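Local coordinates for protein mandalate racemase/muconate lactonizing enzyme (Unidentified, PDB 4E4U) that probably belongs, as a putative mandelate racemase/muconate lactonizing enzyme, to the enolase superfamily, its natural substrate being unknown, at residues Val26-Asp31 / Glu98-Asp103; Asp32-Val37 / Ile105-Ala110; Glu234-Pro237 / Ala243-Gln246; Leu270-Gly275 / Glu300-Gln305. One frame throughout, in Å; residues are numbered along the deposited sequence. Where two conformers were deposited one is given.

Contact 1: residues Val26-Asp31 / Glu98-Asp103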
# COMPACT_ATOMS: atom_id res chain seq x y z
N VAL A 26 -34.69 -0.69 30.85
CA VAL A 26 -35.49 -1.90 30.68
C VAL A 26 -35.29 -2.82 31.88
O VAL A 26 -34.18 -2.93 32.41
CB VAL A 26 -35.13 -2.63 29.37
CG1 VAL A 26 -35.59 -1.82 28.16
CG2 VAL A 26 -33.64 -2.93 29.29
N LYS A 27 -36.38 -3.44 32.32
CA LYS A 27 -36.33 -4.42 33.40
C LYS A 27 -36.84 -5.76 32.89
O LYS A 27 -37.95 -5.85 32.35
CB LYS A 27 -37.14 -3.95 34.61
CG LYS A 27 -36.49 -2.80 35.36
CD LYS A 27 -37.32 -2.34 36.57
CE LYS A 27 -37.42 -3.42 37.64
NZ LYS A 27 -38.23 -2.99 38.81
N LEU A 28 -36.02 -6.80 33.04
CA LEU A 28 -36.39 -8.15 32.62
C LEU A 28 -36.64 -9.01 33.83
O LEU A 28 -35.98 -8.86 34.86
CB LEU A 28 -35.26 -8.78 31.81
CG LEU A 28 -34.78 -8.02 30.58
CD1 LEU A 28 -33.68 -8.80 29.88
CD2 LEU A 28 -35.95 -7.76 29.65
N LYS A 29 -37.59 -9.94 33.72
CA LYS A 29 -37.79 -10.92 34.77
C LYS A 29 -37.76 -12.32 34.18
O LYS A 29 -38.22 -12.54 33.05
CB LYS A 29 -39.11 -10.68 35.52
CG LYS A 29 -39.12 -11.27 36.93
CD LYS A 29 -40.31 -10.78 37.74
CE LYS A 29 -40.09 -11.01 39.23
NZ LYS A 29 -41.22 -11.75 39.86
N THR A 30 -37.18 -13.25 34.93
CA THR A 30 -37.13 -14.65 34.51
C THR A 30 -38.30 -15.43 35.07
O THR A 30 -39.03 -14.95 35.96
CB THR A 30 -35.85 -15.33 34.99
OG1 THR A 30 -35.86 -15.41 36.42
CG2 THR A 30 -34.61 -14.56 34.52
N ASP A 31 -38.47 -16.66 34.57
CA ASP A 31 -39.54 -17.54 35.03
C ASP A 31 -39.38 -17.95 36.49
O ASP A 31 -40.36 -18.30 37.14
CB ASP A 31 -39.66 -18.77 34.11
CG ASP A 31 -38.34 -19.53 33.94
OD1 ASP A 31 -37.25 -18.99 34.25
OD2 ASP A 31 -38.41 -20.68 33.46
N GLU A 98 -29.30 -6.93 26.57
CA GLU A 98 -28.19 -7.83 26.83
C GLU A 98 -27.57 -7.57 28.20
O GLU A 98 -27.23 -8.51 28.93
CB GLU A 98 -27.15 -7.72 25.71
CG GLU A 98 -26.06 -8.78 25.73
CD GLU A 98 -24.79 -8.29 26.38
OE1 GLU A 98 -24.87 -7.31 27.16
OE2 GLU A 98 -23.70 -8.87 26.12
N MET A 99 -27.40 -6.30 28.57
CA MET A 99 -26.77 -6.03 29.86
C MET A 99 -27.71 -6.43 31.01
O MET A 99 -27.24 -6.85 32.07
CB MET A 99 -26.29 -4.58 29.99
CG MET A 99 -27.39 -3.55 30.19
SD MET A 99 -26.77 -1.87 30.40
CE MET A 99 -26.16 -1.50 28.76
N ALA A 100 -29.02 -6.34 30.78
CA ALA A 100 -30.00 -6.83 31.75
C ALA A 100 -29.88 -8.35 31.88
O ALA A 100 -30.00 -8.89 32.98
CB ALA A 100 -31.41 -6.43 31.36
N CYS A 101 -29.62 -9.03 30.77
CA CYS A 101 -29.33 -10.47 30.83
C CYS A 101 -28.08 -10.75 31.66
O CYS A 101 -28.09 -11.67 32.47
CB CYS A 101 -29.19 -11.07 29.42
SG CYS A 101 -30.76 -11.18 28.52
N TRP A 102 -27.02 -9.97 31.47
CA TRP A 102 -25.82 -10.14 32.30
C TRP A 102 -26.10 -9.91 33.79
O TRP A 102 -25.55 -10.61 34.64
CB TRP A 102 -24.67 -9.26 31.82
CG TRP A 102 -23.92 -9.86 30.66
CD1 TRP A 102 -23.98 -9.48 29.36
CD2 TRP A 102 -23.02 -10.97 30.72
NE1 TRP A 102 -23.16 -10.28 28.59
CE2 TRP A 102 -22.56 -11.21 29.40
CE3 TRP A 102 -22.54 -11.80 31.74
CZ2 TRP A 102 -21.65 -12.23 29.09
CZ3 TRP A 102 -21.65 -12.81 31.44
CH2 TRP A 102 -21.21 -13.01 30.13
N ASP A 103 -26.94 -8.92 34.09
CA ASP A 103 -27.35 -8.66 35.46
C ASP A 103 -27.94 -9.95 36.06
O ASP A 103 -27.59 -10.35 37.17
CB ASP A 103 -28.38 -7.52 35.47
CG ASP A 103 -28.56 -6.88 36.84
OD1 ASP A 103 -27.65 -6.97 37.70
OD2 ASP A 103 -29.62 -6.26 37.04

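Contact 2: residues Asp32-Val37 / Ile105-Ala110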
# COMPACT_ATOMS: atom_id res chain seq x y z
N ASP A 32 -38.15 -17.90 37.01
CA ASP A 32 -37.96 -18.22 38.43
C ASP A 32 -37.66 -16.99 39.28
O ASP A 32 -37.11 -17.09 40.39
CB ASP A 32 -36.88 -19.30 38.60
CG ASP A 32 -35.49 -18.79 38.33
OD1 ASP A 32 -35.35 -17.62 37.92
OD2 ASP A 32 -34.52 -19.55 38.50
N GLY A 33 -38.01 -15.82 38.75
CA GLY A 33 -38.09 -14.62 39.56
C GLY A 33 -36.84 -13.76 39.69
O GLY A 33 -36.81 -12.87 40.54
N ILE A 34 -35.82 -14.00 38.87
CA ILE A 34 -34.64 -13.14 38.91
C ILE A 34 -34.88 -11.91 38.04
O ILE A 34 -35.37 -12.02 36.92
CB ILE A 34 -33.36 -13.89 38.46
CG1 ILE A 34 -33.22 -15.21 39.21
CG2 ILE A 34 -32.12 -13.02 38.69
CD1 ILE A 34 -31.84 -15.87 39.06
N GLU A 35 -34.54 -10.73 38.57
CA GLU A 35 -34.75 -9.48 37.85
C GLU A 35 -33.43 -8.94 37.35
O GLU A 35 -32.42 -8.98 38.07
CB GLU A 35 -35.36 -8.43 38.77
CG GLU A 35 -36.79 -8.69 39.21
CD GLU A 35 -37.46 -7.41 39.67
OE1 GLU A 35 -36.83 -6.66 40.45
OE2 GLU A 35 -38.60 -7.16 39.25
N GLY A 36 -33.42 -8.41 36.13
CA GLY A 36 -32.25 -7.72 35.60
C GLY A 36 -32.63 -6.37 35.05
O GLY A 36 -33.74 -6.19 34.54
N VAL A 37 -31.72 -5.40 35.14
CA VAL A 37 -31.99 -4.07 34.62
C VAL A 37 -30.92 -3.66 33.60
O VAL A 37 -29.77 -4.08 33.70
CB VAL A 37 -32.10 -3.03 35.77
CG1 VAL A 37 -30.76 -2.85 36.47
CG2 VAL A 37 -32.65 -1.70 35.26
N ILE A 105 -27.52 -13.12 34.81
CA ILE A 105 -26.47 -14.14 34.83
C ILE A 105 -25.63 -14.01 36.11
O ILE A 105 -25.38 -15.01 36.80
CB ILE A 105 -25.55 -14.03 33.58
CG1 ILE A 105 -26.32 -14.32 32.29
CG2 ILE A 105 -24.34 -14.96 33.70
CD1 ILE A 105 -25.51 -14.03 31.03
N GLY A 106 -25.22 -12.79 36.43
CA GLY A 106 -24.42 -12.54 37.63
C GLY A 106 -25.19 -12.85 38.91
O GLY A 106 -24.65 -13.44 39.85
N LYS A 107 -26.46 -12.46 38.95
CA LYS A 107 -27.26 -12.75 40.14
C LYS A 107 -27.42 -14.26 40.33
O LYS A 107 -27.34 -14.76 41.45
CB LYS A 107 -28.62 -12.07 40.06
CG LYS A 107 -28.55 -10.56 40.27
CD LYS A 107 -29.94 -9.94 40.24
CE LYS A 107 -29.85 -8.42 40.23
NZ LYS A 107 -31.21 -7.80 40.22
N ALA A 108 -27.64 -14.98 39.24
CA ALA A 108 -27.80 -16.43 39.32
C ALA A 108 -26.52 -17.10 39.81
O ALA A 108 -26.56 -18.06 40.59
CB ALA A 108 -28.23 -17.01 37.97
N ALA A 109 -25.38 -16.57 39.37
CA ALA A 109 -24.07 -17.10 39.76
C ALA A 109 -23.58 -16.55 41.10
O ALA A 109 -22.59 -17.02 41.65
CB ALA A 109 -23.04 -16.82 38.66
N ALA A 110 -24.30 -15.56 41.63
CA ALA A 110 -23.87 -14.81 42.82
C ALA A 110 -22.47 -14.20 42.64
O ALA A 110 -21.63 -14.24 43.54
CB ALA A 110 -23.93 -15.68 44.10

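Contact 3: residues Glu234-Pro237 / Ala243-Gln246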
# COMPACT_ATOMS: atom_id res chain seq x y z
N GLU A 234 -13.44 12.95 18.90
CA GLU A 234 -14.32 13.11 17.74
C GLU A 234 -13.98 14.33 16.88
O GLU A 234 -14.78 15.26 16.76
CB GLU A 234 -15.79 13.22 18.19
CG GLU A 234 -16.39 11.96 18.77
CD GLU A 234 -17.88 11.90 18.53
OE1 GLU A 234 -18.58 12.84 18.96
OE2 GLU A 234 -18.35 10.96 17.87
N PRO A 235 -12.78 14.34 16.29
CA PRO A 235 -12.40 15.56 15.56
C PRO A 235 -13.25 15.80 14.32
O PRO A 235 -13.38 16.95 13.91
CB PRO A 235 -10.93 15.30 15.18
CG PRO A 235 -10.75 13.81 15.32
CD PRO A 235 -11.66 13.39 16.42
N VAL A 236 -13.84 14.75 13.77
CA VAL A 236 -14.67 14.85 12.57
C VAL A 236 -15.91 13.99 12.79
O VAL A 236 -15.94 13.17 13.72
CB VAL A 236 -13.91 14.37 11.31
CG1 VAL A 236 -12.64 15.19 11.10
CG2 VAL A 236 -13.59 12.89 11.40
N PRO A 237 -16.95 14.16 11.95
CA PRO A 237 -18.13 13.32 12.13
C PRO A 237 -17.83 11.84 11.95
O PRO A 237 -16.92 11.48 11.19
CB PRO A 237 -19.07 13.81 11.02
CG PRO A 237 -18.66 15.23 10.79
CD PRO A 237 -17.16 15.21 10.94
N ALA A 243 -10.97 9.69 7.02
CA ALA A 243 -10.95 11.10 7.37
C ALA A 243 -10.45 11.31 8.79
O ALA A 243 -9.62 12.18 9.04
CB ALA A 243 -12.32 11.71 7.19
N ILE A 244 -10.93 10.51 9.73
CA ILE A 244 -10.45 10.65 11.10
C ILE A 244 -8.99 10.21 11.21
O ILE A 244 -8.20 10.82 11.94
CB ILE A 244 -11.40 9.97 12.12
CG1 ILE A 244 -11.05 10.39 13.54
CG2 ILE A 244 -11.39 8.45 11.98
CD1 ILE A 244 -12.11 9.99 14.54
N ALA A 245 -8.60 9.19 10.44
CA ALA A 245 -7.20 8.77 10.42
C ALA A 245 -6.27 9.85 9.88
O ALA A 245 -5.11 9.95 10.29
CB ALA A 245 -7.02 7.48 9.64
N GLN A 246 -6.76 10.66 8.94
CA GLN A 246 -5.97 11.77 8.43
C GLN A 246 -5.61 12.75 9.55
O GLN A 246 -4.49 13.27 9.59
CB GLN A 246 -6.72 12.48 7.31
CG GLN A 246 -6.52 11.81 5.96
CD GLN A 246 -5.06 11.73 5.56
OE1 GLN A 246 -4.33 12.72 5.64
NE2 GLN A 246 -4.62 10.54 5.14

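Contact 4: residues Leu270-Gly275 / Glu300-Gln305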
# COMPACT_ATOMS: atom_id res chain seq x y z
N LEU A 270 -12.40 1.22 12.07
CA LEU A 270 -11.71 2.38 12.64
C LEU A 270 -10.25 2.07 12.96
O LEU A 270 -9.35 2.82 12.58
CB LEU A 270 -12.44 2.83 13.90
CG LEU A 270 -11.80 3.98 14.69
CD1 LEU A 270 -12.01 5.29 13.95
CD2 LEU A 270 -12.42 4.04 16.08
N LEU A 271 -10.01 0.96 13.65
CA LEU A 271 -8.66 0.58 14.04
C LEU A 271 -7.79 0.22 12.84
O LEU A 271 -6.61 0.56 12.80
CB LEU A 271 -8.70 -0.58 15.03
CG LEU A 271 -9.25 -0.22 16.41
CD1 LEU A 271 -9.66 -1.48 17.15
CD2 LEU A 271 -8.21 0.58 17.20
N GLN A 272 -8.37 -0.46 11.85
CA GLN A 272 -7.64 -0.82 10.63
C GLN A 272 -7.11 0.41 9.92
O GLN A 272 -6.03 0.38 9.33
CB GLN A 272 -8.54 -1.60 9.67
CG GLN A 272 -8.88 -2.99 10.12
CD GLN A 272 -7.70 -3.92 10.09
OE1 GLN A 272 -7.00 -4.09 11.09
NE2 GLN A 272 -7.46 -4.55 8.94
N ALA A 273 -7.87 1.50 9.98
CA ALA A 273 -7.49 2.75 9.33
C ALA A 273 -6.47 3.55 10.13
O ALA A 273 -5.93 4.53 9.62
CB ALA A 273 -8.74 3.61 9.06
N GLY A 274 -6.24 3.18 11.39
CA GLY A 274 -5.42 3.99 12.28
C GLY A 274 -6.18 5.24 12.74
O GLY A 274 -5.59 6.29 12.98
N GLY A 275 -7.50 5.12 12.83
CA GLY A 275 -8.34 6.27 13.10
C GLY A 275 -8.36 6.81 14.51
O GLY A 275 -8.68 7.98 14.71
N GLU A 300 -6.96 -4.16 22.23
CA GLU A 300 -5.73 -4.77 22.78
C GLU A 300 -4.72 -5.10 21.69
O GLU A 300 -3.52 -4.84 21.83
CB GLU A 300 -6.04 -6.05 23.54
CG GLU A 300 -6.71 -5.86 24.88
CD GLU A 300 -6.64 -7.14 25.68
OE1 GLU A 300 -7.64 -7.89 25.70
OE2 GLU A 300 -5.58 -7.41 26.27
N VAL A 301 -5.18 -5.68 20.59
CA VAL A 301 -4.23 -6.15 19.58
C VAL A 301 -3.63 -5.01 18.78
O VAL A 301 -2.60 -5.18 18.15
CB VAL A 301 -4.80 -7.27 18.65
CG1 VAL A 301 -5.14 -8.50 19.48
CG2 VAL A 301 -5.98 -6.78 17.83
N HIS A 302 -4.27 -3.84 18.83
CA HIS A 302 -3.73 -2.62 18.22
C HIS A 302 -2.98 -1.74 19.23
O HIS A 302 -2.53 -0.65 18.89
CB HIS A 302 -4.85 -1.79 17.58
CG HIS A 302 -5.43 -2.42 16.36
ND1 HIS A 302 -4.96 -2.15 15.09
CD2 HIS A 302 -6.44 -3.32 16.22
CE1 HIS A 302 -5.67 -2.85 14.22
NE2 HIS A 302 -6.56 -3.56 14.87
N TYR A 303 -2.84 -2.24 20.46
CA TYR A 303 -2.26 -1.46 21.57
C TYR A 303 -3.02 -0.13 21.78
O TYR A 303 -2.43 0.89 22.15
CB TYR A 303 -0.76 -1.20 21.40
CG TYR A 303 0.18 -2.37 21.59
CD1 TYR A 303 -0.27 -3.67 21.78
CD2 TYR A 303 1.55 -2.15 21.63
CE1 TYR A 303 0.63 -4.72 21.95
CE2 TYR A 303 2.45 -3.18 21.79
CZ TYR A 303 1.99 -4.46 21.96
OH TYR A 303 2.91 -5.48 22.14
N ALA A 304 -4.32 -0.17 21.54
CA ALA A 304 -5.21 0.95 21.84
C ALA A 304 -5.82 0.75 23.22
O ALA A 304 -5.77 -0.35 23.78
CB ALA A 304 -6.30 1.07 20.76
N GLN A 305 -6.41 1.81 23.76
CA GLN A 305 -7.02 1.75 25.08
C GLN A 305 -8.51 2.03 24.98
O GLN A 305 -9.00 2.56 23.99
CB GLN A 305 -6.39 2.80 25.99
CG GLN A 305 -4.92 2.59 26.24
CD GLN A 305 -4.32 3.73 27.04
OE1 GLN A 305 -4.16 4.85 26.53
NE2 GLN A 305 -4.03 3.47 28.31
O HOH W 1 -8.58 -5.37 13.92

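Contact 1: residues Val26-Asp31 / Glu98-Asp103
Where L28 of strand 22-30 meets A100 and C101 of helix 88-109 the touch itself is wholly apolar; the polar grip lies round the helix from it, at E98 OE2. This oxygen takes a weak hydrogen bond from W102 NE1, 2.9 Å away and bent to an N-H...O angle of 135°. The indole offers its edge, with E98 CD lying in the ring plane. Backbone N-H groups of L289 and L290, at the start of helix 289-301 in the barrel domain, hold E98 OE1 and OE2 in turn, and the positive end of that helix probably helps to keep the carboxylate ionised.

On the strand side L28 carries the contact. Its CG stands beside the backbone N (chi1 -56°) and its outer torsion is extended, which carries CD1 to the helix. L28 CD1 lies 3.6 Å from A100 CB and 4.0 Å from C101 SG, so one methyl group fits against two successive helix residues, while L28 CG stays 3.8 Å from A100 CB. This is the packing of the N-terminal capping domain of the enolase superfamily, in which a three-stranded antiparallel meander lies against helices. V26, two residues earlier on the same face of the strand, points the same way but comes no nearer than 4.6 Å, V26 CG2 to A100 CB. The flank of L28 also rests on L6 of strand 3-12 and on L62. One turn on from M99, D103 turns its carboxylate to backbone donors, OD1 to L366 N and OD2 to V37 N.

Contact 2: residues Asp32-Val37 / Ile105-Ala110
I34 and K107 lie alongside each other with their side chains running in opposite directions, joining the hairpin that leads into strand 35-40 to the last turns of helix 88-109. Strand and helix both belong to the α+β capping domain of the enolase superfamily, and the contact sits at its surface. The two branches of I34 divide the helix between them. I34 CG2, placed anti to the backbone N, rests 3.9 Å from K107 CB and 4.1 Å from K107 CD, against the aliphatic stem of the lysine; I34 CD1, at the end of the other branch, meets A108 CB at 3.9 Å.

The stem of K107 is extended beyond CG, and this carries its ammonium group past I34 to the backbone of the next residue. There K107 NZ donates to E35 O. The E35 carboxylate does not reach the lysine: its CB points away from the helix, and E35 OE1 stays 5.7 Å from K107 NZ. A weak, long ion pair links K107 NZ to D103 OD2. Behind the contact the helix ends in a Schellman motif with A110, of positive phi, as its C-prime residue, and A109 packs on A109 of a second subunit. The bond from K107 NZ to E35 O is short, 2.7 Å, with a C=O...N angle of 143°, and the nitrogen stands 35° above the carbonyl plane.

Contact 3: residues Glu234-Pro237 / Ala243-Gln246
Buried apolar packing joins P235 and V236, in the loop that leaves strand 231-233, to I244 on the helix 241-249 that follows it. V236 CG2 is the nearest group, 3.7 Å from I244 CB and 3.9 Å from I244 CA, so this methyl presses on the root of the isoleucine where it leaves the helix. With CG1 anti to the carbonyl carbon (chi1 -59°), V236 has its CG2 between the backbone N and the carbonyl carbon, facing the helix. Farther out along the isoleucine, the proline ring takes over. I244 CG1 is anti to the backbone N (chi1 -168°), and the extended branch runs across P235 at about a right angle: P235 CG lies 3.9 Å from I244 CG1, and P235 CD the same distance from I244 CD1.

The segments form one strand-to-helix connection of the modified TIM barrel of the enolase superfamily, packing the start of the helix against the loop that leaves the strand. Just ahead of P235, E234 has its CB pointing away from the helix and makes a salt bridge from OE2 to R260 NE. Y303 of a third subunit packs on V236 and A243, and its OH is hydrogen-bonded to P237 O.

Contact 4: residues Leu270-Gly275 / Glu300-Gln305
L271 packs squarely on the imidazole of H302, whereas Q272 and a water meet that ring at its edge. On the tight side L271 CB sits over the centre of the ring as a CH-pi contact, 3.7 Å from the H302 centroid and 11° off the ring normal. The leucine then leans along the ring, with L271 CD1 3.8 Å from H302 CD2. Its other methyl, L271 CD2, passes beyond the ring to A304 CB at 4.1 Å. The chi2 of H302, -92°, turns the flat of the imidazole to the leucine.

These are the C-terminal ends of two successive helices, 263-272 and 289-301, of the enolase-type barrel, each leading into the next parallel strand. Both ends close in Schellman motifs, with positive phi at G274 and Y303.

The looser side is polar. Q272 is bent at chi2, and this brings OE1 back to the ring edge, near its plane, 3.6 Å from H302 CE1; the amide and imidazole planes stand 78° apart. A water binds H302 NE2 at 2.9 Å and donates a weak bond to Q272 OE1, 3.5 Å off. A second subunit borders this side: its H268 meets the H302 ring edge-to-face, and Q272 NE2 of that subunit forms a weak hydrogen bond with Q272 OE1 of this chain.

From the N terminus, strand 22-30 opens contact 1 and the following hairpin opens contact 2; both close some seventy residues later on helix 88-109, contact 1 first, so the two loops cross. Their centres are 7 Å apart, and the backbone bond from L28 N to G36 O joins them through the sheet of the capping domain. In the barrel domain, contact 3 closes a short loop within one strand-to-helix turn, and contact 4 then spans strand 278-279 and helix 289-301, joining the C-terminal ends of two successive barrel helices. These two follow in series and touch where I244 packs on L270 and G275. Contacts 1 and 3 lie about 36 Å apart between centres.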